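Local coordinates for protein hydrogenase 3 maturation protease (Escherichia coli, PDB 2E85) that cleaves a 32-residue peptide from the C-terminus of the precursor of HycE, the large subunit of hydrogenase 3, as an endopeptidase of family A31, at residues Val4-Leu9 with Arg57-Leu62; Leu71-Ile76 with Gln117-Gly122; Ile76-Pro81 with Glu110-Gly115. The protein carries 1 engineered substitution. One frame throughout, in Å; residues are numbered along the deposited sequence.

Contact 1: residues Val4-Leu9 with Arg57-Leu62; sequences VTDVLL and RPTRLL. Engineered in segment 4-9: Val4 (natural residue Met).
Parallel pairing of strand 6-9 with strand 60-62, whose axes approach to 4.8 Å at 20°, rests first on backbone bonds. Val7 gives its N-H to Arg60 O and accepts one from Leu62 N, so both of its polar backbone atoms face residues 60 and 62; Leu9 N then reaches Leu62 O at 2.8 Å. All three donors approach nearly along the C=O axis. Before the regular register begins, Thr5 O takes Thr59 N at 2.8 Å, in the carbonyl plane and on a lone pair, with a weak second bond from Arg60 N.

Charge pairing comes next. The Arg60 side chain leaves with CG anti to the backbone N and bends at chi3 (67°), so that it and the Asp6 side chain run alongside each other. The guanidinium grips side-on: NE meets Asp6 OD1 at 2.9 Å, and NH2 meets Asp6 OD2 at 2.9 Å, almost straight. Both carboxylate oxygens lie near the guanidinium plane, yet the nitrogens meet them from above the carboxylate plane, the two planes being 43° apart. Asp6 OD1 also accepts a proton from a water that joins it to Thr59 OG1. This charge on a buried aspartate is thus held on several sides, which would probably favour its ionised form.

Apolar contacts divide between the two faces. Leu8 CD1 lies beside Leu62 CG on the face of Asp6 and Arg60. On the other, Val7 CG2 presses tightly on Pro58 CB at 3.5 Å, while its CG1 obliquely meets Leu61 CD1.

In the sheet, strand 38-43 flanks strand 6-11 and strand 111-116 flanks strand 60-66; helix 50-56 covers the Val7 and Leu61 face through Ile53 and Leu56.

Contact 2: residues Leu71-Ile76 with Gln117-Gly122; sequences LNPGEI and QPDIVG
With CG anti to the backbone N (chi1 178°) and a bend at chi2 (75°), the Gln117 side chain folds its amide back beside the start of segment 71-76. Its CG rests near two carbonyl oxygens, 3.3 Å from Asn72 O, and its OE1 receives Leu71 N at 3.0 Å. That N-H arrives from above the amide plane, 62° out of it, whereas Met69 N supplies a second bond to the same oxygen. The NE2 end is turned to its own chain: it meets Pro118 O at 3.0 Å, in the amide plane, and also donates to Asp68 OD1. Both ends of the buried amide are therefore engaged, which fixes its rotation.

The partner is a type II beta turn, Asn72 to Glu75, closed by Glu75 N on Asn72 O, with Gly74 at its third position. There phi is positive, and a beta carbon would collide with Pro73 O. The turn leads into strand 76-78 and is clasped by the backbone of Gln117, whose O takes Gly74 N on a lone pair at 2.8 Å. Gln117 N in turn donates to Glu75 O, nearly along the C=O axis, at 2.8 Å.

Farther out, the Pro73 ring lies alongside Asp119, CG against the carboxylate carbon CG at 3.6 Å; Asp119 N, for its part, is bound by Asp18 OD2.

Contact 3: residues Ile76-Pro81 with Glu110-Gly115; sequences IRIIDP and EVIFLG
At the antiparallel edge of the mixed sheet, strand 76-78 pairs with strand 111-115, their axes 4.7 Å apart at 156°. Arg77 and Gly115 form a hydrogen-bonded pair: Gly115 N reaches Arg77 O at 2.8 Å, nearly along the C=O axis, and Arg77 N returns a bond to Gly115 O at 3.0 Å. Ile79 N adds one to Phe113 O at 2.9 Å, and a water beyond it links Ile79 O to Phe113 N. Ile78 and Leu114 are the non-hydrogen-bonded pair between.

Leu114, with CG anti to the backbone N (chi1 -175°), crosses Ile76 obliquely, CD2 against Ile76 CG2 at 3.7 Å. Helix 129-141 covers both through Val138. An alanine in place of Leu114 would lose CG and both methyls, and would probably loosen the packing against Ile76 and Val138. Away from this face, Ile79 CG1 lies at the edge of the Phe113 ring, near its plane and 3.9 Å from CD2; the ring also touches Asp65, a calcium ligand.

The single reversed strand at the margin of an otherwise parallel sheet, flanked by helices, belongs to the alpha/beta fold of the hydrogenase maturation proteases.

Contacts 1 and 3 belong to one sheet, their centres 14 Å apart, and are bridged by the joint between strands 60-66 and 111-116, where Leu61 N meets Glu110 O and Leu61 O meets Ile112 N, each at 2.8 Å, probable hydrogen bonds. Contact 2 continues contact 3 through the shared Ile76, and Leu71 CD1 packs on Arg77 CG at 3.5 Å. Contacts 1 and 2, 26 Å between centres, do not touch. Each contact has a bound calcium nearby, a different one for contacts 1 and 2: about 6 Å from the Leu9 side chain and about 7 Å from those of Pro118 and Phe113. Asp19 and Asp65, ligands of one calcium, are by similarity nickel ligands, probably with His93.

Contact 1: residues Val4-Leu9 with Arg57-Leu62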
loop_
_atom_site.group_PDB
_atom_site.type_symbol
_atom_site.label_atom_id
_atom_site.label_comp_id
_atom_site.label_asym_id
_atom_site.label_seq_id
_atom_site.Cartn_x
_atom_site.Cartn_y
_atom_site.Cartn_z
ATOM N N VAL B 4 17.499 -11.275 14.528
ATOM C CA VAL B 4 16.414 -11.666 13.610
ATOM C C VAL B 4 16.976 -11.951 12.228
ATOM O O VAL B 4 17.891 -11.254 11.762
ATOM C CB VAL B 4 15.263 -10.601 13.550
ATOM C CG1 VAL B 4 14.227 -10.919 12.441
ATOM C CG2 VAL B 4 14.575 -10.496 14.897
ATOM N N THR B 5 16.434 -12.989 11.596
ATOM C CA THR B 5 16.774 -13.330 10.228
ATOM C C THR B 5 15.480 -13.501 9.421
ATOM O O THR B 5 15.205 -12.723 8.518
ATOM C CB THR B 5 17.642 -14.616 10.153
ATOM O OG1 THR B 5 17.044 -15.661 10.945
ATOM C CG2 THR B 5 19.023 -14.325 10.707
ATOM N N ASP B 6 14.710 -14.518 9.769
ATOM C CA ASP B 6 13.520 -14.873 9.036
ATOM C C ASP B 6 12.279 -14.260 9.657
ATOM O O ASP B 6 12.129 -14.277 10.871
ATOM C CB ASP B 6 13.404 -16.394 9.032
ATOM C CG ASP B 6 14.515 -17.056 8.271
ATOM O OD1 ASP B 6 15.012 -16.449 7.320
ATOM O OD2 ASP B 6 14.866 -18.202 8.612
ATOM N N VAL B 7 11.378 -13.773 8.819
ATOM C CA VAL B 7 10.073 -13.275 9.301
ATOM C C VAL B 7 8.984 -13.944 8.476
ATOM O O VAL B 7 9.135 -14.082 7.271
ATOM C CB VAL B 7 9.991 -11.730 9.186
ATOM C CG1 VAL B 7 8.606 -11.223 9.586
ATOM C CG2 VAL B 7 11.065 -11.081 10.100
ATOM N N LEU B 8 7.900 -14.328 9.154
ATOM C CA LEU B 8 6.751 -14.975 8.521
ATOM C C LEU B 8 5.545 -14.090 8.754
ATOM O O LEU B 8 5.154 -13.843 9.903
ATOM C CB LEU B 8 6.538 -16.363 9.133
ATOM C CG LEU B 8 5.214 -17.091 8.815
ATOM C CD1 LEU B 8 5.024 -17.247 7.316
ATOM C CD2 LEU B 8 5.076 -18.421 9.565
ATOM N N LEU B 9 4.967 -13.583 7.667
ATOM C CA LEU B 9 3.760 -12.721 7.775
ATOM C C LEU B 9 2.589 -13.588 7.396
ATOM O O LEU B 9 2.536 -14.103 6.282
ATOM C CB LEU B 9 3.847 -11.507 6.848
ATOM C CG LEU B 9 2.546 -10.667 6.763
ATOM C CD1 LEU B 9 2.200 -10.008 8.130
ATOM C CD2 LEU B 9 2.586 -9.620 5.682
ATOM N N ARG B 57 14.178 -5.815 10.328
ATOM C CA ARG B 57 15.353 -5.951 9.446
ATOM C C ARG B 57 15.640 -7.413 9.050
ATOM O O ARG B 57 16.774 -7.920 9.211
ATOM C CB ARG B 57 16.573 -5.296 10.086
ATOM C CG ARG B 57 16.362 -3.811 10.410
ATOM C CD ARG B 57 17.577 -3.216 11.082
ATOM N NE ARG B 57 17.877 -3.958 12.299
ATOM C CZ ARG B 57 18.861 -3.684 13.150
ATOM N NH1 ARG B 57 19.675 -2.648 12.943
ATOM N NH2 ARG B 57 19.022 -4.448 14.225
ATOM N N PRO B 58 14.624 -8.104 8.516
ATOM C CA PRO B 58 14.841 -9.491 8.148
ATOM C C PRO B 58 15.728 -9.634 6.928
ATOM O O PRO B 58 15.880 -8.690 6.136
ATOM C CB PRO B 58 13.447 -10.004 7.815
ATOM C CG PRO B 58 12.656 -8.798 7.496
ATOM C CD PRO B 58 13.258 -7.651 8.200
ATOM N N THR B 59 16.304 -10.819 6.814
ATOM C CA THR B 59 17.041 -11.255 5.638
ATOM C C THR B 59 16.117 -12.015 4.677
ATOM O O THR B 59 16.389 -12.115 3.477
ATOM C CB THR B 59 18.235 -12.164 6.044
ATOM O OG1 THR B 59 17.766 -13.208 6.913
ATOM C CG2 THR B 59 19.282 -11.346 6.796
ATOM N N ARG B 60 15.045 -12.577 5.220
ATOM C CA ARG B 60 14.114 -13.359 4.424
ATOM C C ARG B 60 12.715 -13.180 4.983
ATOM O O ARG B 60 12.516 -13.227 6.188
ATOM C CB ARG B 60 14.498 -14.842 4.445
ATOM C CG ARG B 60 13.448 -15.809 3.890
ATOM C CD ARG B 60 14.059 -17.162 3.643
ATOM N NE ARG B 60 14.467 -17.837 4.880
ATOM C CZ ARG B 60 15.000 -19.056 4.923
ATOM N NH1 ARG B 60 15.190 -19.745 3.800
ATOM N NH2 ARG B 60 15.319 -19.593 6.086
ATOM N N LEU B 61 11.761 -12.933 4.088
ATOM C CA LEU B 61 10.370 -12.749 4.461
ATOM C C LEU B 61 9.493 -13.752 3.675
ATOM O O LEU B 61 9.534 -13.773 2.439
ATOM C CB LEU B 61 9.920 -11.346 4.119
ATOM C CG LEU B 61 8.411 -11.089 4.321
ATOM C CD1 LEU B 61 8.009 -11.112 5.764
ATOM C CD2 LEU B 61 8.022 -9.780 3.661
ATOM N N LEU B 62 8.704 -14.543 4.408
ATOM C CA LEU B 62 7.722 -15.465 3.838
ATOM C C LEU B 62 6.334 -14.918 4.167
ATOM O O LEU B 62 6.045 -14.632 5.325
ATOM C CB LEU B 62 7.859 -16.860 4.467
ATOM C CG LEU B 62 6.862 -17.944 4.059
ATOM C CD1 LEU B 62 6.742 -18.186 2.528
ATOM C CD2 LEU B 62 7.161 -19.246 4.757
HETATM O O HOH W 1 17.440 -16.077 6.415
#

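Contact 2: residues Leu71-Ile76 with Gln117-Gly122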
loop_
_atom_site.group_PDB
_atom_site.type_symbol
_atom_site.label_atom_id
_atom_site.label_comp_id
_atom_site.label_asym_id
_atom_site.label_seq_id
_atom_site.Cartn_x
_atom_site.Cartn_y
_atom_site.Cartn_z
ATOM N N LEU B 71 -7.300 -23.242 -8.453
ATOM C CA LEU B 71 -6.836 -24.617 -8.236
ATOM C C LEU B 71 -7.793 -25.441 -7.369
ATOM O O LEU B 71 -8.800 -24.906 -6.886
ATOM C CB LEU B 71 -5.428 -24.591 -7.595
ATOM C CG LEU B 71 -4.291 -23.991 -8.443
ATOM C CD1 LEU B 71 -2.919 -24.055 -7.750
ATOM C CD2 LEU B 71 -4.236 -24.680 -9.772
ATOM N N ASN B 72 -7.494 -26.735 -7.166
ATOM C CA ASN B 72 -8.271 -27.480 -6.165
ATOM C C ASN B 72 -8.035 -26.952 -4.765
ATOM O O ASN B 72 -6.944 -26.500 -4.472
ATOM C CB ASN B 72 -7.933 -28.949 -6.187
ATOM C CG ASN B 72 -8.330 -29.596 -7.499
ATOM O OD1 ASN B 72 -9.076 -29.001 -8.294
ATOM N ND2 ASN B 72 -7.853 -30.804 -7.727
ATOM N N PRO B 73 -9.059 -27.018 -3.896
ATOM C CA PRO B 73 -8.909 -26.592 -2.493
ATOM C C PRO B 73 -7.676 -27.237 -1.834
ATOM O O PRO B 73 -7.447 -28.455 -1.970
ATOM C CB PRO B 73 -10.233 -27.064 -1.842
ATOM C CG PRO B 73 -11.224 -27.055 -2.968
ATOM C CD PRO B 73 -10.425 -27.516 -4.179
ATOM N N GLY B 74 -6.869 -26.415 -1.163
ATOM C CA GLY B 74 -5.728 -26.912 -0.393
ATOM C C GLY B 74 -4.427 -26.960 -1.180
ATOM O O GLY B 74 -3.360 -27.198 -0.595
ATOM N N GLU B 75 -4.496 -26.741 -2.499
ATOM C CA GLU B 75 -3.258 -26.640 -3.282
ATOM C C GLU B 75 -2.440 -25.433 -2.767
ATOM O O GLU B 75 -3.002 -24.367 -2.432
ATOM C CB GLU B 75 -3.524 -26.510 -4.789
ATOM C CG GLU B 75 -4.102 -27.771 -5.438
ATOM C CD GLU B 75 -3.158 -28.971 -5.362
ATOM O OE1 GLU B 75 -1.932 -28.803 -5.582
ATOM O OE2 GLU B 75 -3.640 -30.097 -5.094
ATOM N N ILE B 76 -1.122 -25.619 -2.743
ATOM C CA ILE B 76 -0.177 -24.620 -2.233
ATOM C C ILE B 76 0.737 -24.241 -3.394
ATOM O O ILE B 76 1.288 -25.143 -4.040
ATOM C CB ILE B 76 0.740 -25.252 -1.144
ATOM C CG1 ILE B 76 -0.088 -25.607 0.083
ATOM C CG2 ILE B 76 1.822 -24.266 -0.656
ATOM C CD1 ILE B 76 0.549 -26.637 1.018
ATOM N N GLN B 117 -4.913 -22.400 -1.737
ATOM C CA GLN B 117 -6.248 -22.308 -2.343
ATOM C C GLN B 117 -7.367 -22.558 -1.349
ATOM O O GLN B 117 -7.481 -23.656 -0.816
ATOM C CB GLN B 117 -6.376 -23.311 -3.481
ATOM C CG GLN B 117 -7.767 -23.295 -4.115
ATOM C CD GLN B 117 -7.975 -22.119 -4.968
ATOM O OE1 GLN B 117 -7.140 -21.818 -5.821
ATOM N NE2 GLN B 117 -9.094 -21.436 -4.779
ATOM N N PRO B 118 -8.227 -21.544 -1.124
ATOM C CA PRO B 118 -9.412 -21.814 -0.316
ATOM C C PRO B 118 -10.514 -22.476 -1.111
ATOM O O PRO B 118 -10.520 -22.462 -2.367
ATOM C CB PRO B 118 -9.878 -20.422 0.104
ATOM C CG PRO B 118 -9.518 -19.560 -1.030
ATOM C CD PRO B 118 -8.138 -20.117 -1.489
ATOM N N ASP B 119 -11.447 -23.048 -0.371
ATOM C CA ASP B 119 -12.669 -23.541 -0.952
ATOM C C ASP B 119 -13.805 -22.621 -0.643
ATOM O O ASP B 119 -14.432 -22.060 -1.553
ATOM C CB ASP B 119 -13.014 -24.937 -0.461
ATOM C CG ASP B 119 -14.086 -25.605 -1.354
ATOM O OD1 ASP B 119 -14.467 -24.916 -2.339
ATOM O OD2 ASP B 119 -14.531 -26.740 -1.032
ATOM N N ILE B 120 -14.102 -22.496 0.639
ATOM C CA ILE B 120 -15.239 -21.664 1.052
ATOM C C ILE B 120 -14.722 -20.469 1.838
ATOM O O ILE B 120 -13.912 -20.594 2.764
ATOM C CB ILE B 120 -16.327 -22.471 1.851
ATOM C CG1 ILE B 120 -15.774 -22.959 3.210
ATOM C CG2 ILE B 120 -16.955 -23.608 0.943
ATOM C CD1 ILE B 120 -15.754 -21.964 4.315
ATOM N N VAL B 121 -15.236 -19.296 1.481
ATOM C CA VAL B 121 -14.850 -18.050 2.148
ATOM C C VAL B 121 -16.103 -17.269 2.392
ATOM O O VAL B 121 -16.779 -16.859 1.455
ATOM C CB VAL B 121 -13.858 -17.212 1.288
ATOM C CG1 VAL B 121 -13.564 -15.837 1.949
ATOM C CG2 VAL B 121 -12.539 -17.996 1.017
ATOM N N GLY B 122 -16.405 -17.043 3.665
ATOM C CA GLY B 122 -17.625 -16.376 4.062
ATOM C C GLY B 122 -17.675 -16.237 5.563
ATOM O O GLY B 122 -17.027 -16.992 6.299
#

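Contact 3: residues Ile76-Pro81 with Glu110-Gly115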
loop_
_atom_site.group_PDB
_atom_site.type_symbol
_atom_site.label_atom_id
_atom_site.label_comp_id
_atom_site.label_asym_id
_atom_site.label_seq_id
_atom_site.Cartn_x
_atom_site.Cartn_y
_atom_site.Cartn_z
ATOM N N ILE B 76 -1.122 -25.619 -2.743
ATOM C CA ILE B 76 -0.177 -24.620 -2.233
ATOM C C ILE B 76 0.737 -24.241 -3.394
ATOM O O ILE B 76 1.288 -25.143 -4.040
ATOM C CB ILE B 76 0.740 -25.252 -1.144
ATOM C CG1 ILE B 76 -0.088 -25.607 0.083
ATOM C CG2 ILE B 76 1.822 -24.266 -0.656
ATOM C CD1 ILE B 76 0.549 -26.637 1.018
ATOM N N ARG B 77 0.924 -22.935 -3.655
ATOM C CA ARG B 77 1.874 -22.510 -4.699
ATOM C C ARG B 77 2.603 -21.262 -4.286
ATOM O O ARG B 77 2.078 -20.464 -3.527
ATOM C CB ARG B 77 1.191 -22.203 -6.034
ATOM C CG ARG B 77 0.371 -23.330 -6.663
ATOM C CD ARG B 77 1.261 -24.365 -7.327
ATOM N NE ARG B 77 0.461 -25.341 -8.071
ATOM C CZ ARG B 77 -0.178 -26.390 -7.538
ATOM N NH1 ARG B 77 -0.171 -26.631 -6.232
ATOM N NH2 ARG B 77 -0.849 -27.212 -8.341
ATOM N N ILE B 78 3.838 -21.110 -4.779
ATOM C CA ILE B 78 4.537 -19.858 -4.684
ATOM C C ILE B 78 4.163 -19.013 -5.888
ATOM O O ILE B 78 4.226 -19.495 -7.034
ATOM C CB ILE B 78 6.053 -20.056 -4.736
ATOM C CG1 ILE B 78 6.537 -21.092 -3.682
ATOM C CG2 ILE B 78 6.759 -18.693 -4.712
ATOM C CD1 ILE B 78 6.473 -22.445 -4.209
ATOM N N ILE B 79 3.781 -17.769 -5.626
ATOM C CA ILE B 79 3.399 -16.849 -6.699
ATOM C C ILE B 79 4.512 -15.854 -6.973
ATOM O O ILE B 79 4.936 -15.078 -6.091
ATOM C CB ILE B 79 2.117 -16.087 -6.436
ATOM C CG1 ILE B 79 1.029 -17.023 -5.923
ATOM C CG2 ILE B 79 1.694 -15.332 -7.725
ATOM C CD1 ILE B 79 0.938 -18.422 -6.458
ATOM N N ASP B 80 5.030 -15.909 -8.191
ATOM C CA ASP B 80 6.096 -15.011 -8.613
ATOM C C ASP B 80 5.621 -13.552 -8.553
ATOM O O ASP B 80 4.487 -13.248 -8.957
ATOM C CB ASP B 80 6.508 -15.390 -10.036
ATOM C CG ASP B 80 7.699 -14.600 -10.545
ATOM O OD1 ASP B 80 7.562 -13.396 -10.841
ATOM O OD2 ASP B 80 8.787 -15.210 -10.683
ATOM N N PRO B 81 6.473 -12.636 -8.046
ATOM C CA PRO B 81 6.032 -11.248 -7.915
ATOM C C PRO B 81 5.554 -10.599 -9.220
ATOM O O PRO B 81 4.677 -9.718 -9.191
ATOM C CB PRO B 81 7.269 -10.551 -7.342
ATOM C CG PRO B 81 7.954 -11.604 -6.603
ATOM C CD PRO B 81 7.846 -12.784 -7.541
ATOM N N GLU B 110 15.207 -11.459 0.202
ATOM C CA GLU B 110 14.426 -12.618 -0.216
ATOM C C GLU B 110 13.010 -12.497 0.343
ATOM O O GLU B 110 12.821 -12.509 1.561
ATOM C CB GLU B 110 15.055 -13.924 0.211
ATOM C CG GLU B 110 14.319 -15.133 -0.330
ATOM C CD GLU B 110 15.135 -16.408 -0.218
ATOM O OE1 GLU B 110 16.038 -16.441 0.640
ATOM O OE2 GLU B 110 14.868 -17.359 -0.987
ATOM N N VAL B 111 12.051 -12.375 -0.575
ATOM C CA VAL B 111 10.618 -12.315 -0.259
ATOM C C VAL B 111 9.903 -13.421 -1.023
ATOM O O VAL B 111 10.058 -13.551 -2.245
ATOM C CB VAL B 111 10.033 -10.922 -0.597
ATOM C CG1 VAL B 111 8.531 -10.848 -0.275
ATOM C CG2 VAL B 111 10.800 -9.853 0.142
ATOM N N ILE B 112 9.146 -14.244 -0.300
ATOM C CA ILE B 112 8.480 -15.401 -0.893
ATOM C C ILE B 112 7.003 -15.224 -0.595
ATOM O O ILE B 112 6.658 -15.059 0.565
ATOM C CB ILE B 112 8.992 -16.722 -0.214
ATOM C CG1 ILE B 112 10.520 -16.825 -0.328
ATOM C CG2 ILE B 112 8.403 -18.008 -0.828
ATOM C CD1 ILE B 112 11.183 -17.776 0.671
ATOM N N PHE B 113 6.150 -15.285 -1.618
ATOM C CA PHE B 113 4.705 -15.206 -1.398
ATOM C C PHE B 113 4.125 -16.567 -1.654
ATOM O O PHE B 113 4.178 -17.053 -2.799
ATOM C CB PHE B 113 4.034 -14.220 -2.362
ATOM C CG PHE B 113 2.584 -14.056 -2.074
ATOM C CD1 PHE B 113 2.170 -13.098 -1.167
ATOM C CD2 PHE B 113 1.636 -14.945 -2.624
ATOM C CE1 PHE B 113 0.835 -12.976 -0.837
ATOM C CE2 PHE B 113 0.283 -14.815 -2.301
ATOM C CZ PHE B 113 -0.105 -13.833 -1.406
ATOM N N LEU B 114 3.535 -17.159 -0.618
ATOM C CA LEU B 114 2.908 -18.466 -0.686
ATOM C C LEU B 114 1.376 -18.419 -0.554
ATOM O O LEU B 114 0.832 -17.912 0.437
ATOM C CB LEU B 114 3.486 -19.360 0.404
ATOM C CG LEU B 114 3.040 -20.821 0.447
ATOM C CD1 LEU B 114 4.086 -21.672 1.140
ATOM C CD2 LEU B 114 1.674 -21.030 1.130
ATOM N N GLY B 115 0.693 -18.938 -1.567
ATOM C CA GLY B 115 -0.763 -18.952 -1.604
ATOM C C GLY B 115 -1.252 -20.350 -1.293
ATOM O O GLY B 115 -0.633 -21.359 -1.679
HETATM O O HOH W 2 7.187 -15.159 -4.335
#